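Local coordinates for lipase aflb (Neosartorya fumigata, PDB 6IDY), which probably hydrolyses ester bonds of lipids as a lipase of the alpha/beta-hydrolase type, and carries a bound calcium ion, at residues V163-G168 against V192-I197; G174-F179 against L230-G235. All coordinates share one frame; numbering follows the deposited sequence.

Interaction 1: V163-G168 against V192-I197; sequences VILVPG and VVWLNI
Leu165 turns CG beside its backbone N, anti to the carbonyl carbon (chi1 -54°), and sets CD1 anti to CA (chi2 176°); together these bring CD1 obliquely across Val192, 3.9 Å from Val192 CB. Trp194 instead holds CG in the crowded position between backbone N and carbonyl carbon (chi1 50°); its indole leads away toward His148, and NE1 bonds to Leu110 O. Its CB stays behind, 3.9 Å from Leu165 CB. On the sheet's other face Ile164 and Val193 point the same way side by side, CG1 of Ile164 lying 3.8 Å from CG2 of Val193. Three fairly straight hydrogen bonds tie the backbones in parallel register: Val193 N to Val163 O (2.9 Å), Leu165 N to Val193 O (2.8 Å) and Leu195 N to Leu165 O (3.1 Å). Pro167 has no N-H to extend this ladder; its CD lies 3.0 Å from Leu195 O, while its CG meets Ile197 CD1. Helix 205-223 packs on Val166, Leu195 and Ile197, and helix 173-178 on Leu165, Pro167 and Trp194. Two neighbouring parallel strands linked through helix 173-178 form a beta-alpha-beta unit, as in the central sheet of the alpha/beta-hydrolase fold.

Interaction 2: G174-F179 against L230-G235; sequences GTTYYF and LSWSQG
Leu230 directs CB toward the helix, and its CD2 lies obliquely 3.9 Å from Tyr177 CE1. Ser231 turns CB to the other face of the sheet, where its side chain touches Val166, Phe256 and Ala258 of the two flanking strands, and offers the tyrosine little but backbone. At Trp232 the Tyr177 hydroxyl ends its reach: OH lies 3.5 Å from Trp232 CB, in van der Waals contact. Trp232 N is 3.3 Å from the same Tyr177 OH, but the angle is too poor for a hydrogen bond. Both groups have Val166 O as partner, the hydroxyl by its side chain and Trp232 through the backbone, so one carbonyl draws them together. With CG anti to the backbone N (chi1 178°), the indole runs on past the end of the strand, and Thr176 CG2 comes obliquely to within 3.9 Å of its CE3. That methyl also sits 4.0 Å above the centre of the Tyr177 ring, filling the angle between the two aromatics. The indole is further fixed by NE1 bonding to His361 O. Ser233 follows with a positive phi of 54°, the strained backbone expected of a nucleophile elbow, and its OG bonds to His361 NE2, consistent with a catalytic serine-histidine pair. Gln234 turns the chain over, its amide held by Ser201, Thr169 and Asn208. Gly235 N closes the type II' turn on Trp232 O at 2.8 Å and starts helix 235-245. The strand end thus lies between strands 161-166 and 253-259; on the Leu230 and Trp232 side the helical segment 174-178 crosses the strand segment 230-232 at 105°, and helix 414-424 packs on Thr175 and Thr176.

Overall arrangement
Interactions 1 and 2 lie with their centres about 7 Å apart and share one mixed sheet, in which strand 161-166 runs between 190-195 and 227-232. Their segments alternate along the chain: strand 161-166, helix 173-178, strand 190-195, then strand 227-232. The helix that links the strands of interaction 1 is therefore the one that crosses the strand of interaction 2. They touch directly, Leu165 CB lying 3.6 Å from Tyr177 CD2 and Leu230 N 2.9 Å from Ile164 O. Interaction 1 thus builds the sheet beside the strand leading into the probable nucleophile turn, and interaction 2 packs the helix over that strand's end.

Interaction 1: V163-G168 against V192-I197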
loop_
_atom_site.group_PDB
_atom_site.type_symbol
_atom_site.label_atom_id
_atom_site.label_comp_id
_atom_site.label_asym_id
_atom_site.label_seq_id
_atom_site.Cartn_x
_atom_site.Cartn_y
_atom_site.Cartn_z
ATOM N N VAL A 163 -7.361 -13.605 1.162
ATOM C CA VAL A 163 -6.455 -12.601 0.599
ATOM C C VAL A 163 -6.103 -11.578 1.682
ATOM O O VAL A 163 -6.987 -10.903 2.216
ATOM C CB VAL A 163 -6.994 -11.938 -0.708
ATOM C CG1 VAL A 163 -6.031 -10.874 -1.233
ATOM C CG2 VAL A 163 -7.265 -12.980 -1.789
ATOM N N ILE A 164 -4.807 -11.483 2.007
ATOM C CA ILE A 164 -4.314 -10.545 3.008
ATOM C C ILE A 164 -3.981 -9.235 2.321
ATOM O O ILE A 164 -3.109 -9.201 1.450
ATOM C CB ILE A 164 -3.103 -11.110 3.808
ATOM C CG1 ILE A 164 -3.463 -12.473 4.458
ATOM C CG2 ILE A 164 -2.626 -10.091 4.862
ATOM C CD1 ILE A 164 -2.297 -13.326 4.792
ATOM N N LEU A 165 -4.672 -8.162 2.727
ATOM C CA LEU A 165 -4.458 -6.823 2.196
ATOM C C LEU A 165 -3.448 -6.102 3.075
ATOM O O LEU A 165 -3.720 -5.841 4.247
ATOM C CB LEU A 165 -5.778 -6.047 2.090
ATOM C CG LEU A 165 -6.924 -6.711 1.315
ATOM C CD1 LEU A 165 -8.175 -5.860 1.392
ATOM C CD2 LEU A 165 -6.540 -6.990 -0.149
ATOM N N VAL A 166 -2.251 -5.850 2.522
ATOM C CA VAL A 166 -1.128 -5.224 3.229
ATOM C C VAL A 166 -1.080 -3.727 2.881
ATOM O O VAL A 166 -1.042 -3.381 1.704
ATOM C CB VAL A 166 0.223 -5.967 2.977
ATOM C CG1 VAL A 166 1.359 -5.354 3.791
ATOM C CG2 VAL A 166 0.100 -7.456 3.295
ATOM N N PRO A 167 -1.090 -2.831 3.890
ATOM C CA PRO A 167 -1.120 -1.390 3.597
ATOM C C PRO A 167 0.220 -0.810 3.170
ATOM O O PRO A 167 1.246 -1.480 3.275
ATOM C CB PRO A 167 -1.556 -0.793 4.933
ATOM C CG PRO A 167 -0.954 -1.707 5.939
ATOM C CD PRO A 167 -1.131 -3.077 5.345
ATOM N N GLY A 168 0.185 0.448 2.735
ATOM C CA GLY A 168 1.361 1.205 2.347
ATOM C C GLY A 168 1.789 2.161 3.442
ATOM O O GLY A 168 1.246 2.142 4.552
ATOM N N VAL A 192 -11.196 -11.356 1.674
ATOM C CA VAL A 192 -10.263 -10.356 2.178
ATOM C C VAL A 192 -10.197 -10.251 3.708
ATOM O O VAL A 192 -11.194 -10.393 4.418
ATOM C CB VAL A 192 -10.469 -8.949 1.545
ATOM C CG1 VAL A 192 -10.260 -8.981 0.028
ATOM C CG2 VAL A 192 -11.829 -8.339 1.907
ATOM N N VAL A 193 -8.981 -9.996 4.184
ATOM C CA VAL A 193 -8.631 -9.643 5.557
ATOM C C VAL A 193 -7.637 -8.501 5.387
ATOM O O VAL A 193 -6.966 -8.434 4.352
ATOM C CB VAL A 193 -8.072 -10.796 6.448
ATOM C CG1 VAL A 193 -9.126 -11.863 6.716
ATOM C CG2 VAL A 193 -6.797 -11.409 5.875
ATOM N N TRP A 194 -7.564 -7.582 6.338
ATOM C CA TRP A 194 -6.560 -6.535 6.175
ATOM C C TRP A 194 -5.715 -6.375 7.423
ATOM O O TRP A 194 -6.152 -6.646 8.540
ATOM C CB TRP A 194 -7.121 -5.205 5.659
ATOM C CG TRP A 194 -8.311 -4.682 6.392
ATOM C CD1 TRP A 194 -8.304 -3.854 7.474
ATOM C CD2 TRP A 194 -9.686 -4.845 6.015
ATOM N NE1 TRP A 194 -9.595 -3.537 7.834
ATOM C CE2 TRP A 194 -10.464 -4.125 6.950
ATOM C CE3 TRP A 194 -10.342 -5.568 5.003
ATOM C CZ2 TRP A 194 -11.866 -4.081 6.884
ATOM C CZ3 TRP A 194 -11.725 -5.536 4.946
ATOM C CH2 TRP A 194 -12.473 -4.804 5.881
ATOM N N LEU A 195 -4.466 -6.001 7.208
ATOM C CA LEU A 195 -3.498 -5.875 8.270
ATOM C C LEU A 195 -3.270 -4.422 8.639
ATOM O O LEU A 195 -2.686 -3.673 7.866
ATOM C CB LEU A 195 -2.207 -6.567 7.818
ATOM C CG LEU A 195 -1.063 -6.671 8.800
ATOM C CD1 LEU A 195 -1.386 -7.644 9.939
ATOM C CD2 LEU A 195 0.175 -7.120 8.075
ATOM N N ASN A 196 -3.752 -4.011 9.809
ATOM C CA ASN A 196 -3.510 -2.646 10.254
ATOM C C ASN A 196 -2.181 -2.655 11.006
ATOM O O ASN A 196 -2.131 -3.073 12.165
ATOM C CB ASN A 196 -4.659 -2.124 11.113
ATOM C CG ASN A 196 -5.943 -1.947 10.344
ATOM O OD1 ASN A 196 -5.986 -1.282 9.303
ATOM N ND2 ASN A 196 -7.018 -2.538 10.846
ATOM N N ILE A 197 -1.095 -2.279 10.309
ATOM C CA ILE A 197 0.251 -2.235 10.887
ATOM C C ILE A 197 0.335 -1.065 11.883
ATOM O O ILE A 197 0.017 0.063 11.497
ATOM C CB ILE A 197 1.363 -2.195 9.794
ATOM C CG1 ILE A 197 1.329 -3.489 8.925
ATOM C CG2 ILE A 197 2.757 -1.960 10.417
ATOM C CD1 ILE A 197 2.186 -3.470 7.627
#

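Interaction 2: G174-F179 against L230-G235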
loop_
_atom_site.group_PDB
_atom_site.type_symbol
_atom_site.label_atom_id
_atom_site.label_comp_id
_atom_site.label_asym_id
_atom_site.label_seq_id
_atom_site.Cartn_x
_atom_site.Cartn_y
_atom_site.Cartn_z
ATOM N N GLY A 174 -7.401 -0.456 6.648
ATOM C CA GLY A 174 -8.852 -0.343 6.680
ATOM C C GLY A 174 -9.398 0.731 5.773
ATOM O O GLY A 174 -10.212 0.435 4.895
ATOM N N THR A 175 -8.921 1.977 5.951
ATOM C CA THR A 175 -9.354 3.102 5.125
ATOM C C THR A 175 -8.848 2.955 3.688
ATOM O O THR A 175 -9.638 3.157 2.764
ATOM C CB THR A 175 -9.013 4.456 5.769
ATOM O OG1 THR A 175 -9.700 4.541 7.017
ATOM C CG2 THR A 175 -9.454 5.626 4.909
ATOM N N THR A 176 -7.559 2.590 3.507
ATOM C CA THR A 176 -6.924 2.384 2.200
ATOM C C THR A 176 -7.745 1.488 1.276
ATOM O O THR A 176 -8.076 1.887 0.154
ATOM C CB THR A 176 -5.515 1.804 2.373
ATOM O OG1 THR A 176 -4.725 2.760 3.063
ATOM C CG2 THR A 176 -4.840 1.412 1.033
ATOM N N TYR A 177 -8.082 0.296 1.763
ATOM C CA TYR A 177 -8.768 -0.711 0.969
ATOM C C TYR A 177 -10.283 -0.572 0.921
ATOM O O TYR A 177 -10.903 -1.170 0.050
ATOM C CB TYR A 177 -8.336 -2.096 1.431
ATOM C CG TYR A 177 -6.902 -2.364 1.030
ATOM C CD1 TYR A 177 -6.545 -2.496 -0.309
ATOM C CD2 TYR A 177 -5.891 -2.426 1.985
ATOM C CE1 TYR A 177 -5.223 -2.706 -0.690
ATOM C CE2 TYR A 177 -4.561 -2.650 1.616
ATOM C CZ TYR A 177 -4.238 -2.805 0.276
ATOM O OH TYR A 177 -2.952 -3.070 -0.109
ATOM N N TYR A 178 -10.868 0.265 1.787
ATOM C CA TYR A 178 -12.304 0.545 1.800
ATOM C C TYR A 178 -12.740 1.061 0.412
ATOM O O TYR A 178 -13.790 0.662 -0.090
ATOM C CB TYR A 178 -12.619 1.581 2.904
ATOM C CG TYR A 178 -14.067 2.010 2.986
ATOM C CD1 TYR A 178 -14.973 1.328 3.791
ATOM C CD2 TYR A 178 -14.522 3.134 2.298
ATOM C CE1 TYR A 178 -16.307 1.730 3.884
ATOM C CE2 TYR A 178 -15.852 3.545 2.381
ATOM C CZ TYR A 178 -16.743 2.834 3.169
ATOM O OH TYR A 178 -18.051 3.242 3.261
ATOM N N PHE A 179 -11.899 1.909 -0.213
ATOM C CA PHE A 179 -12.150 2.530 -1.510
ATOM C C PHE A 179 -11.586 1.767 -2.721
ATOM O O PHE A 179 -11.577 2.314 -3.830
ATOM C CB PHE A 179 -11.631 3.975 -1.495
ATOM C CG PHE A 179 -12.326 4.892 -0.517
ATOM C CD1 PHE A 179 -13.628 5.326 -0.749
ATOM C CD2 PHE A 179 -11.662 5.364 0.610
ATOM C CE1 PHE A 179 -14.265 6.190 0.143
ATOM C CE2 PHE A 179 -12.293 6.245 1.492
ATOM C CZ PHE A 179 -13.587 6.657 1.248
ATOM N N LEU A 230 -2.161 -9.206 -1.257
ATOM C CA LEU A 230 -2.243 -8.058 -2.150
ATOM C C LEU A 230 -1.700 -6.892 -1.339
ATOM O O LEU A 230 -2.209 -6.596 -0.258
ATOM C CB LEU A 230 -3.662 -7.784 -2.677
ATOM C CG LEU A 230 -3.745 -6.776 -3.837
ATOM C CD1 LEU A 230 -4.860 -7.140 -4.781
ATOM C CD2 LEU A 230 -3.935 -5.347 -3.326
ATOM N N SER A 231 -0.636 -6.269 -1.839
ATOM C CA SER A 231 0.006 -5.174 -1.135
ATOM C C SER A 231 -0.018 -3.873 -1.932
ATOM O O SER A 231 -0.205 -3.891 -3.146
ATOM C CB SER A 231 1.438 -5.559 -0.774
ATOM O OG SER A 231 2.310 -5.473 -1.889
ATOM N N TRP A 232 0.159 -2.748 -1.232
ATOM C CA TRP A 232 0.261 -1.424 -1.821
ATOM C C TRP A 232 1.499 -0.739 -1.270
ATOM O O TRP A 232 1.764 -0.845 -0.076
ATOM C CB TRP A 232 -0.993 -0.556 -1.552
ATOM C CG TRP A 232 -0.876 0.841 -2.108
ATOM C CD1 TRP A 232 -0.625 1.188 -3.404
ATOM C CD2 TRP A 232 -0.957 2.071 -1.372
ATOM N NE1 TRP A 232 -0.544 2.559 -3.521
ATOM C CE2 TRP A 232 -0.741 3.125 -2.288
ATOM C CE3 TRP A 232 -1.216 2.389 -0.024
ATOM C CZ2 TRP A 232 -0.775 4.475 -1.903
ATOM C CZ3 TRP A 232 -1.244 3.723 0.357
ATOM C CH2 TRP A 232 -1.037 4.750 -0.578
ATOM N N SER A 233 2.261 -0.049 -2.145
ATOM C CA SER A 233 3.417 0.769 -1.777
ATOM C C SER A 233 4.435 -0.038 -0.952
ATOM O O SER A 233 4.835 -1.125 -1.382
ATOM C CB SER A 233 2.927 2.013 -1.027
ATOM O OG SER A 233 3.953 2.947 -0.747
ATOM N N GLN A 234 4.794 0.458 0.254
ATOM C CA GLN A 234 5.698 -0.196 1.200
ATOM C C GLN A 234 5.239 -1.615 1.559
ATOM O O GLN A 234 6.066 -2.439 1.942
ATOM C CB GLN A 234 5.832 0.645 2.469
ATOM C CG GLN A 234 6.958 0.181 3.385
ATOM C CD GLN A 234 6.636 0.451 4.821
ATOM O OE1 GLN A 234 6.722 -0.433 5.671
ATOM N NE2 GLN A 234 6.270 1.680 5.124
ATOM N N GLY A 235 3.941 -1.893 1.411
ATOM C CA GLY A 235 3.372 -3.223 1.635
ATOM C C GLY A 235 4.117 -4.322 0.899
ATOM O O GLY A 235 4.243 -5.435 1.416
#